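Long-range contacts in macrophage migration inhibitory factor (Oncomelania hupensis, PDB 6LR3), which belongs to the macrophage migration inhibitory factor family of small alpha/beta proteins, named after a cytokine, and assembles here as a trimer: residues T5-V10 and D41-A46; E63-L68 and V102-C107; D79-F84 and I95-I100. All blocks are in the same frame, centred on the assembly; numbering follows the deposited sequence.

From the N terminus, interaction 1 comes first: residues 41-46 return alongside 5-10, closing a loop that contains helix 19-31. Interaction 2 opens afterwards, at the end of strand 58-64, and closes when the loop 102-107 reaches residues 63-68. Interaction 3 is nested inside that second loop, where helix 70-88 packs on strand 95-101; none of the three cross. All reach the same four-stranded sheet. Strand 3-8 lies next to strand 58-64, which in turn borders strand 95-101. Val6 CG2 of interaction 1 packs 4.0 Å from Phe84 CZ of interaction 3, and the strand pairing of Cys64 with Ile100 joins interactions 2 and 3.

Interaction 1 of 3, residues T5-V10 and D41-A46; sequences TVNTNV and DLRSGA. With SO4 (sulfate ion), chain N.
The beta-alpha-beta unit of strand 3-8, helix 19-31 and strand 39-43 sets Val6 and Asn7 beside Leu42 and Arg43 as parallel neighbours, their strand axes only 6° apart. Val6 lies at the centre of the pairing: its N donates to Asp41 O and its O accepts from Arg43 N, the latter at 2.7 Å. Thr8 N then bonds to Arg43 O.

On the face carrying Thr5, Asn7, Asp41 and Arg43, the guanidinium is held from several directions. The Arg43 chain bends at chi2 (82°), which puts CD 3.6 Å from Asn7 OD1. Arg43 NH1 donates in the guanidinium plane to a lone pair of Asn7 OD1 at 2.9 Å, although the amide and guanidinium planes stand 63° apart. Thr5 CG2 sits over the centre of one guanidinium face, 3.3 Å from Arg43 CZ. Asp41 on the same strand adds a salt bridge, its OD2 lying 3.0 Å from Arg43 NH2 and met from above the carboxylate plane. In the trimer the three Arg43 side chains converge on one sulfate, which probably offsets their mutual repulsion; here NH1 bonds to its O3 and NH2 to its O1.

The opposite face of this parallel pair turns toward helix 19-31, and there Val6 CG1 packs 3.9 Å from Leu42 CD1. After strand 39-43 ends, Ala46 N donates to Thr8 O and Gly45 N to Val10 O (2.8 Å). Thr8 OG1 accepts from Val10 N, forming an ST turn, and also hydrogen-bonds Cys57 O.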
ATOM      1  N   THR B   5       1.438  -3.420  -7.959  1.00 13.04           N
ATOM      2  CA  THR B   5       0.680  -2.174  -7.721  1.00 12.99           C
ATOM      3  C   THR B   5       1.369  -1.071  -8.495  1.00 13.52           C
ATOM      4  O   THR B   5       2.579  -0.895  -8.342  1.00 13.66           O
ATOM      5  CB  THR B   5       0.580  -1.867  -6.228  1.00 13.88           C
ATOM      6  OG1 THR B   5       0.029  -3.032  -5.584  1.00 14.75           O
ATOM      7  CG2 THR B   5      -0.266  -0.637  -5.982  1.00 15.44           C
ATOM      8  N   VAL B   6       0.626  -0.387  -9.344  1.00 13.18           N
ATOM      9  CA  VAL B   6       1.174   0.710 -10.173  1.00 12.85           C
ATOM     10  C   VAL B   6       0.472   1.996  -9.750  1.00 12.60           C
ATOM     11  O   VAL B   6      -0.738   2.094  -9.960  1.00 14.12           O
ATOM     12  CB  VAL B   6       1.001   0.426 -11.664  1.00 13.58           C
ATOM     13  CG1 VAL B   6       1.506   1.566 -12.504  1.00 13.57           C
ATOM     14  CG2 VAL B   6       1.725  -0.857 -12.054  1.00 14.73           C
ATOM     15  N   ASN B   7       1.221   2.911  -9.141  1.00 11.58           N
ATOM     16  CA  ASN B   7       0.706   4.246  -8.750  1.00 12.15           C
ATOM     17  C   ASN B   7       1.244   5.244  -9.777  1.00 12.90           C
ATOM     18  O   ASN B   7       2.450   5.472  -9.826  1.00 13.41           O
ATOM     19  CB  ASN B   7       1.148   4.635  -7.344  1.00 13.02           C
ATOM     20  CG  ASN B   7       0.752   3.594  -6.329  1.00 14.33           C
ATOM     21  OD1 ASN B   7      -0.433   3.505  -5.962  1.00 14.68           O
ATOM     22  ND2 ASN B   7       1.707   2.761  -5.904  1.00 14.71           N
ATOM     23  N   THR B   8       0.378   5.806 -10.607  1.00 13.07           N
ATOM     24  CA  THR B   8       0.831   6.755 -11.647  1.00 13.08           C
ATOM     25  C   THR B   8      -0.137   7.918 -11.743  1.00 13.59           C
ATOM     26  O   THR B   8      -1.341   7.724 -11.572  1.00 12.64           O
ATOM     27  CB  THR B   8       1.015   6.046 -12.994  1.00 13.99           C
ATOM     28  OG1 THR B   8       1.576   7.019 -13.891  1.00 13.17           O
ATOM     29  CG2 THR B   8      -0.293   5.468 -13.536  1.00 13.26           C
ATOM     30  N   ASN B   9       0.405   9.089 -12.054  1.00 12.76           N
ATOM     31  CA  ASN B   9      -0.404  10.289 -12.356  1.00 14.58           C
ATOM     32  C   ASN B   9      -0.821  10.275 -13.820  1.00 15.20           C
ATOM     33  O   ASN B   9      -1.625  11.121 -14.193  1.00 17.08           O
ATOM     34  CB  ASN B   9       0.285  11.583 -11.970  1.00 13.82           C
ATOM     35  CG  ASN B   9       1.620  11.770 -12.628  1.00 16.93           C
ATOM     36  OD1 ASN B   9       2.122  10.868 -13.295  1.00 17.32           O
ATOM     37  ND2 ASN B   9       2.190  12.967 -12.468  1.00 17.06           N
ATOM     38  N   VAL B  10      -0.359   9.312 -14.619  1.00 14.27           N
ATOM     39  CA  VAL B  10      -0.838   9.194 -16.012  1.00 14.61           C
ATOM     40  C   VAL B  10      -2.318   8.825 -15.965  1.00 16.77           C
ATOM     41  O   VAL B  10      -2.720   7.922 -15.206  1.00 15.54           O
ATOM     42  CB  VAL B  10      -0.006   8.187 -16.810  1.00 14.97           C
ATOM     43  CG1 VAL B  10      -0.593   7.964 -18.198  1.00 15.12           C
ATOM     44  CG2 VAL B  10       1.441   8.637 -16.882  1.00 15.30           C
ATOM     45  N   ASP B  41      -2.904  -4.148  -9.663  1.00 13.95           N
ATOM     46  CA  ASP B  41      -3.730  -3.076  -9.073  1.00 13.49           C
ATOM     47  C   ASP B  41      -3.219  -1.765  -9.665  1.00 14.00           C
ATOM     48  O   ASP B  41      -2.136  -1.308  -9.273  1.00 14.40           O
ATOM     49  CB  ASP B  41      -3.651  -3.185  -7.558  1.00 14.71           C
ATOM     50  CG  ASP B  41      -4.547  -2.215  -6.808  1.00 14.92           C
ATOM     51  OD1 ASP B  41      -5.154  -1.390  -7.468  1.00 16.54           O
ATOM     52  OD2 ASP B  41      -4.548  -2.316  -5.553  1.00 17.07           O
ATOM     53  N   LEU B  42      -3.940  -1.232 -10.635  1.00 13.96           N
ATOM     54  CA  LEU B  42      -3.549   0.002 -11.347  1.00 12.59           C
ATOM     55  C   LEU B  42      -4.253   1.200 -10.727  1.00 13.87           C
ATOM     56  O   LEU B  42      -5.464   1.271 -10.772  1.00 13.67           O
ATOM     57  CB  LEU B  42      -3.896  -0.130 -12.827  1.00 14.72           C
ATOM     58  CG  LEU B  42      -3.639   1.115 -13.670  1.00 15.04           C
ATOM     59  CD1 LEU B  42      -2.201   1.569 -13.604  1.00 15.71           C
ATOM     60  CD2 LEU B  42      -4.060   0.861 -15.098  1.00 16.09           C
ATOM     61  N   ARG B  43      -3.473   2.087 -10.146  1.00 14.45           N
ATOM     62  CA  ARG B  43      -3.961   3.396  -9.658  1.00 15.43           C
ATOM     63  C   ARG B  43      -3.511   4.434 -10.683  1.00 15.76           C
ATOM     64  O   ARG B  43      -2.402   4.957 -10.588  1.00 17.14           O
ATOM     65  CB  ARG B  43      -3.423   3.729  -8.269  1.00 16.40           C
ATOM     66  CG  ARG B  43      -3.945   2.818  -7.169  1.00 17.43           C
ATOM     67  CD  ARG B  43      -3.171   1.521  -7.098  1.00 18.69           C
ATOM     68  NE  ARG B  43      -3.549   0.678  -5.979  1.00 19.92           N
ATOM     69  CZ  ARG B  43      -3.048   0.762  -4.754  1.00 17.69           C
ATOM     70  NH1 ARG B  43      -2.112   1.664  -4.444  1.00 17.00           N
ATOM     71  NH2 ARG B  43      -3.441  -0.123  -3.841  1.00 18.20           N
ATOM     72  N   SER B  44      -4.358   4.669 -11.665  1.00 17.38           N
ATOM     73  CA  SER B  44      -4.067   5.692 -12.700  1.00 16.63           C
ATOM     74  C   SER B  44      -4.783   6.990 -12.312  1.00 16.80           C
ATOM     75  O   SER B  44      -5.717   6.950 -11.469  1.00 15.94           O
ATOM     76  CB  SER B  44      -4.465   5.186 -14.052  1.00 19.09           C
ATOM     77  OG  SER B  44      -5.839   4.977 -14.077  1.00 20.93           O
ATOM     78  N   GLY B  45      -4.304   8.092 -12.856  1.00 16.66           N
ATOM     79  CA  GLY B  45      -4.807   9.434 -12.517  1.00 17.48           C
ATOM     80  C   GLY B  45      -4.647   9.681 -11.032  1.00 17.51           C
ATOM     81  O   GLY B  45      -5.409  10.494 -10.467  1.00 17.36           O
ATOM     82  N   ALA B  46      -3.684   9.027 -10.404  1.00 15.10           N
ATOM     83  CA  ALA B  46      -3.427   9.152  -8.961  1.00 16.80           C
ATOM     84  C   ALA B  46      -2.856  10.533  -8.679  1.00 15.90           C
ATOM     85  O   ALA B  46      -2.151  11.095  -9.545  1.00 17.03           O
ATOM     86  CB  ALA B  46      -2.549   8.051  -8.466  1.00 17.15           C
TER
HETATM   87  S   SO4 N 201      -1.325   0.953  -0.819  1.00 18.97           S
HETATM   88  O1  SO4 N 201      -2.303  -0.017  -1.323  1.00 18.39           O
HETATM   89  O2  SO4 N 201      -1.996   1.943   0.035  1.00 18.98           O
HETATM   90  O3  SO4 N 201      -0.770   1.670  -1.965  1.00 19.75           O
HETATM   91  O4  SO4 N 201      -0.275   0.290  -0.128  1.00 20.20           O
HETATM   92  O   HOH W   1      -2.348  -3.540  -4.287  1.00 22.49           O

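Interaction 2 of 3, residues E63-L68 and V102-C107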
ATOM      1  N   GLU B  63       4.888  -7.283  -4.779  1.00 13.65           N
ATOM      2  CA  GLU B  63       4.763  -8.140  -3.584  1.00 14.09           C
ATOM      3  C   GLU B  63       4.816  -9.586  -4.069  1.00 14.92           C
ATOM      4  O   GLU B  63       4.021  -9.964  -4.933  1.00 14.36           O
ATOM      5  CB  GLU B  63       3.488  -7.835  -2.820  1.00 14.42           C
ATOM      6  CG  GLU B  63       3.479  -6.460  -2.167  1.00 16.61           C
ATOM      7  CD  GLU B  63       2.107  -6.023  -1.677  1.00 18.13           C
ATOM      8  OE1 GLU B  63       1.376  -5.442  -2.490  1.00 18.78           O
ATOM      9  OE2 GLU B  63       1.755  -6.334  -0.498  1.00 20.79           O
ATOM     10  N   CYS B  64       5.728 -10.373  -3.537  1.00 14.18           N
ATOM     11  CA  CYS B  64       5.897 -11.770  -3.986  1.00 15.67           C
ATOM     12  C   CYS B  64       6.437 -12.621  -2.843  1.00 15.87           C
ATOM     13  O   CYS B  64       7.292 -12.143  -2.098  1.00 14.43           O
ATOM     14  CB  CYS B  64       6.823 -11.835  -5.189  1.00 15.93           C
ATOM     15  SG  CYS B  64       6.797 -13.449  -6.015  1.00 16.51           S
ATOM     16  N   ILE B  65       5.924 -13.835  -2.731  1.00 15.25           N
ATOM     17  CA  ILE B  65       6.476 -14.877  -1.847  1.00 16.32           C
ATOM     18  C   ILE B  65       7.651 -15.505  -2.608  1.00 16.42           C
ATOM     19  O   ILE B  65       7.413 -16.069  -3.691  1.00 17.28           O
ATOM     20  CB  ILE B  65       5.409 -15.916  -1.473  1.00 17.00           C
ATOM     21  CG1 ILE B  65       4.203 -15.254  -0.796  1.00 18.26           C
ATOM     22  CG2 ILE B  65       6.040 -16.995  -0.564  1.00 18.00           C
ATOM     23  CD1 ILE B  65       2.995 -16.201  -0.700  1.00 17.57           C
ATOM     24  N   GLY B  66       8.860 -15.372  -2.083  1.00 19.54           N
ATOM     25  CA  GLY B  66      10.094 -15.784  -2.775  1.00 20.28           C
ATOM     26  C   GLY B  66      10.386 -14.935  -3.999  1.00 19.22           C
ATOM     27  O   GLY B  66       9.766 -13.889  -4.163  1.00 18.72           O
ATOM     28  N   ARG B  67      11.328 -15.392  -4.826  1.00 21.25           N
ATOM     29  CA  ARG B  67      11.632 -14.881  -6.186  1.00 20.06           C
ATOM     30  C   ARG B  67      12.376 -13.551  -6.180  1.00 20.47           C
ATOM     31  O   ARG B  67      13.006 -13.267  -7.198  1.00 24.81           O
ATOM     32  CB  ARG B  67      10.356 -14.722  -7.019  1.00 21.55           C
ATOM     33  CG  ARG B  67       9.520 -15.982  -7.090  1.00 20.65           C
ATOM     34  CD  ARG B  67      10.289 -17.092  -7.805  1.00 24.55           C
ATOM     35  NE  ARG B  67       9.295 -18.077  -8.175  1.00 26.94           N
ATOM     36  CZ  ARG B  67       8.901 -19.086  -7.413  1.00 31.51           C
ATOM     37  NH1 ARG B  67       9.453 -19.301  -6.231  1.00 32.36           N
ATOM     38  NH2 ARG B  67       7.928 -19.879  -7.830  1.00 34.19           N
ATOM     39  N   LEU B  68      12.288 -12.740  -5.130  1.00 18.12           N
ATOM     40  CA  LEU B  68      12.886 -11.394  -5.108  1.00 18.24           C
ATOM     41  C   LEU B  68      14.295 -11.458  -4.521  1.00 19.51           C
ATOM     42  O   LEU B  68      14.486 -11.940  -3.392  1.00 21.15           O
ATOM     43  CB  LEU B  68      11.995 -10.462  -4.302  1.00 17.86           C
ATOM     44  CG  LEU B  68      10.552 -10.419  -4.767  1.00 17.66           C
ATOM     45  CD1 LEU B  68       9.771  -9.400  -3.925  1.00 17.02           C
ATOM     46  CD2 LEU B  68      10.463 -10.081  -6.236  1.00 18.29           C
ATOM     47  N   VAL B 102       7.299 -11.266   0.665  1.00 15.87           N
ATOM     48  CA  VAL B 102       6.156 -11.649   1.529  1.00 16.37           C
ATOM     49  C   VAL B 102       6.422 -13.027   2.108  1.00 17.14           C
ATOM     50  O   VAL B 102       6.670 -13.951   1.356  1.00 16.63           O
ATOM     51  CB  VAL B 102       4.849 -11.634   0.735  1.00 16.10           C
ATOM     52  CG1 VAL B 102       3.679 -12.047   1.635  1.00 15.78           C
ATOM     53  CG2 VAL B 102       4.638 -10.287   0.084  1.00 17.02           C
ATOM     54  N   PRO B 103       6.390 -13.195   3.434  1.00 18.12           N
ATOM     55  CA  PRO B 103       6.542 -14.527   4.017  1.00 18.14           C
ATOM     56  C   PRO B 103       5.357 -15.433   3.680  1.00 18.47           C
ATOM     57  O   PRO B 103       4.239 -15.023   3.784  1.00 16.18           O
ATOM     58  CB  PRO B 103       6.616 -14.284   5.535  1.00 19.07           C
ATOM     59  CG  PRO B 103       6.879 -12.799   5.659  1.00 20.25           C
ATOM     60  CD  PRO B 103       6.196 -12.160   4.454  1.00 18.97           C
ATOM     61  N   ALA B 104       5.663 -16.695   3.354  1.00 16.35           N
ATOM     62  CA  ALA B 104       4.661 -17.721   2.986  1.00 17.09           C
ATOM     63  C   ALA B 104       3.597 -17.834   4.089  1.00 14.72           C
ATOM     64  O   ALA B 104       2.433 -17.989   3.746  1.00 15.81           O
ATOM     65  CB  ALA B 104       5.352 -19.049   2.771  1.00 19.37           C
ATOM     66  N   LEU B 105       3.967 -17.802   5.360  1.00 14.90           N
ATOM     67  CA  LEU B 105       3.023 -18.036   6.469  1.00 15.93           C
ATOM     68  C   LEU B 105       2.369 -16.719   6.885  1.00 15.96           C
ATOM     69  O   LEU B 105       1.597 -16.747   7.843  1.00 16.64           O
ATOM     70  CB  LEU B 105       3.738 -18.708   7.646  1.00 15.98           C
ATOM     71  CG  LEU B 105       4.256 -20.113   7.324  1.00 18.09           C
ATOM     72  CD1 LEU B 105       4.925 -20.688   8.568  1.00 19.62           C
ATOM     73  CD2 LEU B 105       3.170 -21.026   6.878  1.00 21.23           C
ATOM     74  N   PHE B 106       2.622 -15.640   6.148  1.00 13.99           N
ATOM     75  CA  PHE B 106       1.983 -14.321   6.393  1.00 14.89           C
ATOM     76  C   PHE B 106       1.131 -13.946   5.185  1.00 14.14           C
ATOM     77  O   PHE B 106       0.809 -12.765   4.980  1.00 15.07           O
ATOM     78  CB  PHE B 106       3.049 -13.275   6.727  1.00 15.33           C
ATOM     79  CG  PHE B 106       3.498 -13.365   8.162  1.00 15.95           C
ATOM     80  CD1 PHE B 106       4.176 -14.481   8.627  1.00 17.92           C
ATOM     81  CD2 PHE B 106       3.184 -12.365   9.062  1.00 17.47           C
ATOM     82  CE1 PHE B 106       4.539 -14.572   9.960  1.00 19.18           C
ATOM     83  CE2 PHE B 106       3.551 -12.459  10.391  1.00 19.11           C
ATOM     84  CZ  PHE B 106       4.241 -13.556  10.840  1.00 18.31           C
ATOM     85  N   CYS B 107       0.716 -14.929   4.409  1.00 13.76           N
ATOM     86  CA  CYS B 107      -0.100 -14.656   3.218  1.00 14.32           C
ATOM     87  C   CYS B 107      -1.024 -15.844   2.980  1.00 14.78           C
ATOM     88  O   CYS B 107      -0.549 -17.001   2.938  1.00 16.78           O
ATOM     89  CB  CYS B 107       0.794 -14.395   2.029  1.00 14.57           C
ATOM     90  SG  CYS B 107      -0.168 -13.877   0.601  1.00 19.20           S
TER
HETATM   91  O   HOH W   2       9.302 -14.142   0.544  1.00 24.87           O
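Ile65 and Val102 meet where two neighbouring parallel strands of the central sheet, 58-64 and 95-101, give way to loops. The polar part is a direct backbone bond and a water bridge. Val102 N donates to Cys64 O at 2.9 Å, approaching from above the carbonyl plane, 43° out of it. Two residues after Cys64, a water accepts from Gly66 N and donates to Val102 O. That same carbonyl oxygen receives a CA-H...O contact from Ile65 CA at 3.3 Å.

The apolar part depends on Ile65, whose branches reach Val102, Ala104 and Cys107. CG1 stands anti to the carbonyl carbon (chi1 -57°) and packs 4.0 Å from Val102 CB, while CG2 touches Ala104 CB. Two residues before Ile65, Glu63 CB lies 4.0 Å from Val102 CG2; the carboxylate of Glu63 goes to a salt bridge with Arg98 of the second subunit. The loop leads into strand 107-109, whose first residue, Cys107, pairs antiparallel with a strand of that subunit, so the sheet runs on across the boundary. At the far end of the Ile65 side chain, CD1 rests against Cys107, 3.9 Å from CB and 4.1 Å from SG.

Interaction 3 of 3, residues D79-F84 and I95-I100; sequences DMEDMF and IVIRFI. With SO4 (sulfate ion), chain M.
Glu81 OE2 takes a hydrogen bond from a water at 2.6 Å, and the same water donates to Ile95 O, bridging helix and strand. A second donor, Gly111 N of the third subunit, also grips OE2, while OE1 pairs with Arg92 in a salt bridge, so both oxygens of this buried carboxylate have partners. Its aliphatic stem is used as well: Glu81 CG packs 3.9 Å from Ile95 CG2.

That methyl also lies at the edge of the Phe84 ring, near its plane and 3.7 Å from CD2, and Ile95 CD1 reaches Phe84 CB. One face of the ring lies under Met80 O, offset toward the rim; Phe84 N donates to the same oxygen in the regular helical bond.

Helix 70-88 here covers one face of the sheet as the connecting helix of the beta-alpha-beta unit between strands 58-64 and 95-101, and its segment 79-84 crosses strand 95-100 at 139°. Ile97 points into this layer, its CD1 3.7 Å from Met80 CB. Bent at chi3 (68°), the methionine brings CE to 3.9 Å from Ile97 CG2. Met80 SD also makes a Met-aromatic contact with Phe99, 5.4 Å from the ring centroid and oblique to it.

Arg98 extends from the other side of the strand toward the subunit interface. Its NH1 donates to sulfate O1 at 2.7 Å and also forms a salt bridge with Glu63 of the third subunit; the NH2 bond to sulfate O3 is weak. Ile100 CD1 lies over the centre of one guanidinium face, and Arg98 residues of the other two subunits bind the same ion through NH1.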
ATOM      1  N   ASP B  79      12.669  -4.388 -17.066  1.00 17.11           N
ATOM      2  CA  ASP B  79      11.559  -4.867 -17.921  1.00 18.45           C
ATOM      3  C   ASP B  79      10.296  -4.078 -17.601  1.00 15.89           C
ATOM      4  O   ASP B  79       9.591  -3.703 -18.536  1.00 15.93           O
ATOM      5  CB  ASP B  79      11.357  -6.363 -17.750  1.00 20.53           C
ATOM      6  CG  ASP B  79      12.405  -7.192 -18.474  1.00 24.34           C
ATOM      7  OD1 ASP B  79      13.149  -6.617 -19.312  1.00 26.05           O
ATOM      8  OD2 ASP B  79      12.478  -8.370 -18.173  1.00 23.84           O
ATOM      9  N   MET B  80      10.007  -3.850 -16.320  1.00 14.48           N
ATOM     10  CA  MET B  80       8.830  -3.031 -15.917  1.00 15.14           C
ATOM     11  C   MET B  80       9.021  -1.602 -16.420  1.00 15.28           C
ATOM     12  O   MET B  80       8.076  -1.050 -16.982  1.00 14.45           O
ATOM     13  CB  MET B  80       8.652  -3.062 -14.397  1.00 15.46           C
ATOM     14  CG  MET B  80       8.180  -4.389 -13.930  1.00 16.48           C
ATOM     15  SD  MET B  80       8.160  -4.521 -12.090  1.00 16.46           S
ATOM     16  CE  MET B  80       6.846  -3.360 -11.733  1.00 16.51           C
ATOM     17  N   GLU B  81      10.187  -1.006 -16.220  1.00 16.05           N
ATOM     18  CA  GLU B  81      10.452   0.357 -16.718  1.00 14.97           C
ATOM     19  C   GLU B  81      10.156   0.388 -18.216  1.00 15.21           C
ATOM     20  O   GLU B  81       9.485   1.316 -18.664  1.00 15.10           O
ATOM     21  CB  GLU B  81      11.896   0.759 -16.471  1.00 15.64           C
ATOM     22  CG  GLU B  81      12.163   1.123 -15.028  1.00 15.38           C
ATOM     23  CD  GLU B  81      13.664   1.331 -14.797  1.00 18.76           C
ATOM     24  OE1 GLU B  81      14.454   0.995 -15.723  1.00 18.56           O
ATOM     25  OE2 GLU B  81      14.008   1.848 -13.718  1.00 17.32           O
ATOM     26  N   ASP B  82      10.656  -0.596 -18.958  1.00 15.60           N
ATOM     27  CA  ASP B  82      10.474  -0.575 -20.436  1.00 15.29           C
ATOM     28  C   ASP B  82       8.972  -0.557 -20.759  1.00 14.85           C
ATOM     29  O   ASP B  82       8.558   0.179 -21.689  1.00 15.20           O
ATOM     30  CB  ASP B  82      11.152  -1.759 -21.104  1.00 15.53           C
ATOM     31  CG  ASP B  82      12.661  -1.695 -21.121  1.00 18.97           C
ATOM     32  OD1 ASP B  82      13.240  -0.691 -20.707  1.00 18.14           O
ATOM     33  OD2 ASP B  82      13.236  -2.681 -21.548  1.00 22.30           O
ATOM     34  N   MET B  83       8.189  -1.378 -20.058  1.00 16.53           N
ATOM     35  CA  MET B  83       6.734  -1.442 -20.302  1.00 15.18           C
ATOM     36  C   MET B  83       6.095  -0.115 -19.885  1.00 15.40           C
ATOM     37  O   MET B  83       5.202   0.344 -20.575  1.00 14.89           O
ATOM     38  CB  MET B  83       6.110  -2.616 -19.533  1.00 16.63           C
ATOM     39  CG  MET B  83       4.697  -2.804 -19.897  1.00 17.53           C
ATOM     40  SD  MET B  83       4.062  -4.358 -19.258  1.00 20.97           S
ATOM     41  CE  MET B  83       4.947  -5.575 -20.213  1.00 24.77           C
ATOM     42  N   PHE B  84       6.511   0.487 -18.776  1.00 15.24           N
ATOM     43  CA  PHE B  84       5.939   1.774 -18.310  1.00 14.64           C
ATOM     44  C   PHE B  84       6.284   2.870 -19.292  1.00 14.39           C
ATOM     45  O   PHE B  84       5.458   3.725 -19.555  1.00 16.35           O
ATOM     46  CB  PHE B  84       6.473   2.153 -16.927  1.00 14.47           C
ATOM     47  CG  PHE B  84       6.083   1.215 -15.815  1.00 16.58           C
ATOM     48  CD1 PHE B  84       5.021   0.334 -15.924  1.00 16.10           C
ATOM     49  CD2 PHE B  84       6.805   1.228 -14.635  1.00 15.12           C
ATOM     50  CE1 PHE B  84       4.707  -0.525 -14.874  1.00 18.08           C
ATOM     51  CE2 PHE B  84       6.467   0.396 -13.580  1.00 15.42           C
ATOM     52  CZ  PHE B  84       5.390  -0.438 -13.681  1.00 15.64           C
ATOM     53  N   ILE B  95      10.574   6.842 -12.750  1.00 13.99           N
ATOM     54  CA  ILE B  95      10.038   5.516 -12.308  1.00 14.80           C
ATOM     55  C   ILE B  95      10.844   5.018 -11.113  1.00 14.24           C
ATOM     56  O   ILE B  95      12.052   4.906 -11.220  1.00 15.70           O
ATOM     57  CB  ILE B  95      10.069   4.482 -13.447  1.00 14.92           C
ATOM     58  CG1 ILE B  95       9.306   4.979 -14.667  1.00 15.84           C
ATOM     59  CG2 ILE B  95       9.559   3.138 -12.968  1.00 16.14           C
ATOM     60  CD1 ILE B  95       9.570   4.171 -15.929  1.00 16.88           C
ATOM     61  N   VAL B  96      10.125   4.643 -10.062  1.00 14.29           N
ATOM     62  CA  VAL B  96      10.704   3.957  -8.886  1.00 12.56           C
ATOM     63  C   VAL B  96       9.860   2.708  -8.640  1.00 14.26           C
ATOM     64  O   VAL B  96       8.640   2.782  -8.701  1.00 14.41           O
ATOM     65  CB  VAL B  96      10.748   4.874  -7.664  1.00 14.38           C
ATOM     66  CG1 VAL B  96      11.068   4.110  -6.389  1.00 14.46           C
ATOM     67  CG2 VAL B  96      11.752   5.993  -7.881  1.00 14.47           C
ATOM     68  N   ILE B  97      10.500   1.596  -8.377  1.00 14.43           N
ATOM     69  CA  ILE B  97       9.820   0.300  -8.115  1.00 14.11           C
ATOM     70  C   ILE B  97      10.383  -0.285  -6.825  1.00 14.54           C
ATOM     71  O   ILE B  97      11.590  -0.380  -6.686  1.00 15.87           O
ATOM     72  CB  ILE B  97       9.973  -0.679  -9.294  1.00 13.66           C
ATOM     73  CG1 ILE B  97       9.553  -0.060 -10.627  1.00 14.50           C
ATOM     74  CG2 ILE B  97       9.221  -1.957  -8.976  1.00 14.34           C
ATOM     75  CD1 ILE B  97      10.053  -0.808 -11.849  1.00 14.56           C
ATOM     76  N   ARG B  98       9.508  -0.664  -5.912  1.00 13.89           N
ATOM     77  CA  ARG B  98       9.896  -1.336  -4.665  1.00 14.31           C
ATOM     78  C   ARG B  98       9.477  -2.798  -4.771  1.00 14.98           C
ATOM     79  O   ARG B  98       8.333  -3.107  -5.104  1.00 14.34           O
ATOM     80  CB  ARG B  98       9.254  -0.674  -3.460  1.00 14.31           C
ATOM     81  CG  ARG B  98       9.562  -1.357  -2.147  1.00 14.96           C
ATOM     82  CD  ARG B  98       8.927  -0.625  -0.996  1.00 15.02           C
ATOM     83  NE  ARG B  98       8.991  -1.521   0.132  1.00 15.90           N
ATOM     84  CZ  ARG B  98       8.074  -1.672   1.057  1.00 17.89           C
ATOM     85  NH1 ARG B  98       7.009  -0.895   1.101  1.00 19.29           N
ATOM     86  NH2 ARG B  98       8.227  -2.634   1.957  1.00 19.31           N
ATOM     87  N   PHE B  99      10.419  -3.674  -4.451  1.00 14.79           N
ATOM     88  CA  PHE B  99      10.241  -5.135  -4.407  1.00 14.56           C
ATOM     89  C   PHE B  99      10.032  -5.513  -2.938  1.00 14.66           C
ATOM     90  O   PHE B  99      10.838  -5.169  -2.097  1.00 13.81           O
ATOM     91  CB  PHE B  99      11.431  -5.800  -5.083  1.00 15.90           C
ATOM     92  CG  PHE B  99      11.524  -5.437  -6.545  1.00 15.92           C
ATOM     93  CD1 PHE B  99      10.858  -6.198  -7.486  1.00 15.28           C
ATOM     94  CD2 PHE B  99      12.203  -4.307  -6.956  1.00 15.83           C
ATOM     95  CE1 PHE B  99      10.908  -5.849  -8.832  1.00 16.01           C
ATOM     96  CE2 PHE B  99      12.244  -3.965  -8.301  1.00 16.47           C
ATOM     97  CZ  PHE B  99      11.594  -4.733  -9.229  1.00 16.28           C
ATOM     98  N   ILE B 100       8.914  -6.168  -2.652  1.00 14.31           N
ATOM     99  CA  ILE B 100       8.430  -6.451  -1.277  1.00 15.49           C
ATOM    100  C   ILE B 100       8.316  -7.959  -1.088  1.00 15.11           C
ATOM    101  O   ILE B 100       7.375  -8.596  -1.561  1.00 14.51           O
ATOM    102  CB  ILE B 100       7.106  -5.736  -0.997  1.00 16.20           C
ATOM    103  CG1 ILE B 100       7.180  -4.243  -1.338  1.00 14.46           C
ATOM    104  CG2 ILE B 100       6.707  -5.993   0.453  1.00 16.71           C
ATOM    105  CD1 ILE B 100       5.910  -3.478  -1.085  1.00 15.72           C
TER
HETATM  106  S   SO4 M 201       4.433  -2.811   2.971  1.00 27.41           S
HETATM  107  O1  SO4 M 201       4.842  -1.496   2.545  1.00 28.45           O
HETATM  108  O2  SO4 M 201       3.204  -2.691   3.743  1.00 30.53           O
HETATM  109  O3  SO4 M 201       5.432  -3.401   3.739  1.00 23.49           O
HETATM  110  O4  SO4 M 201       4.139  -3.579   1.804  1.00 31.84           O
HETATM  111  O   HOH W   3      12.665   2.007 -11.446  1.00 16.71           O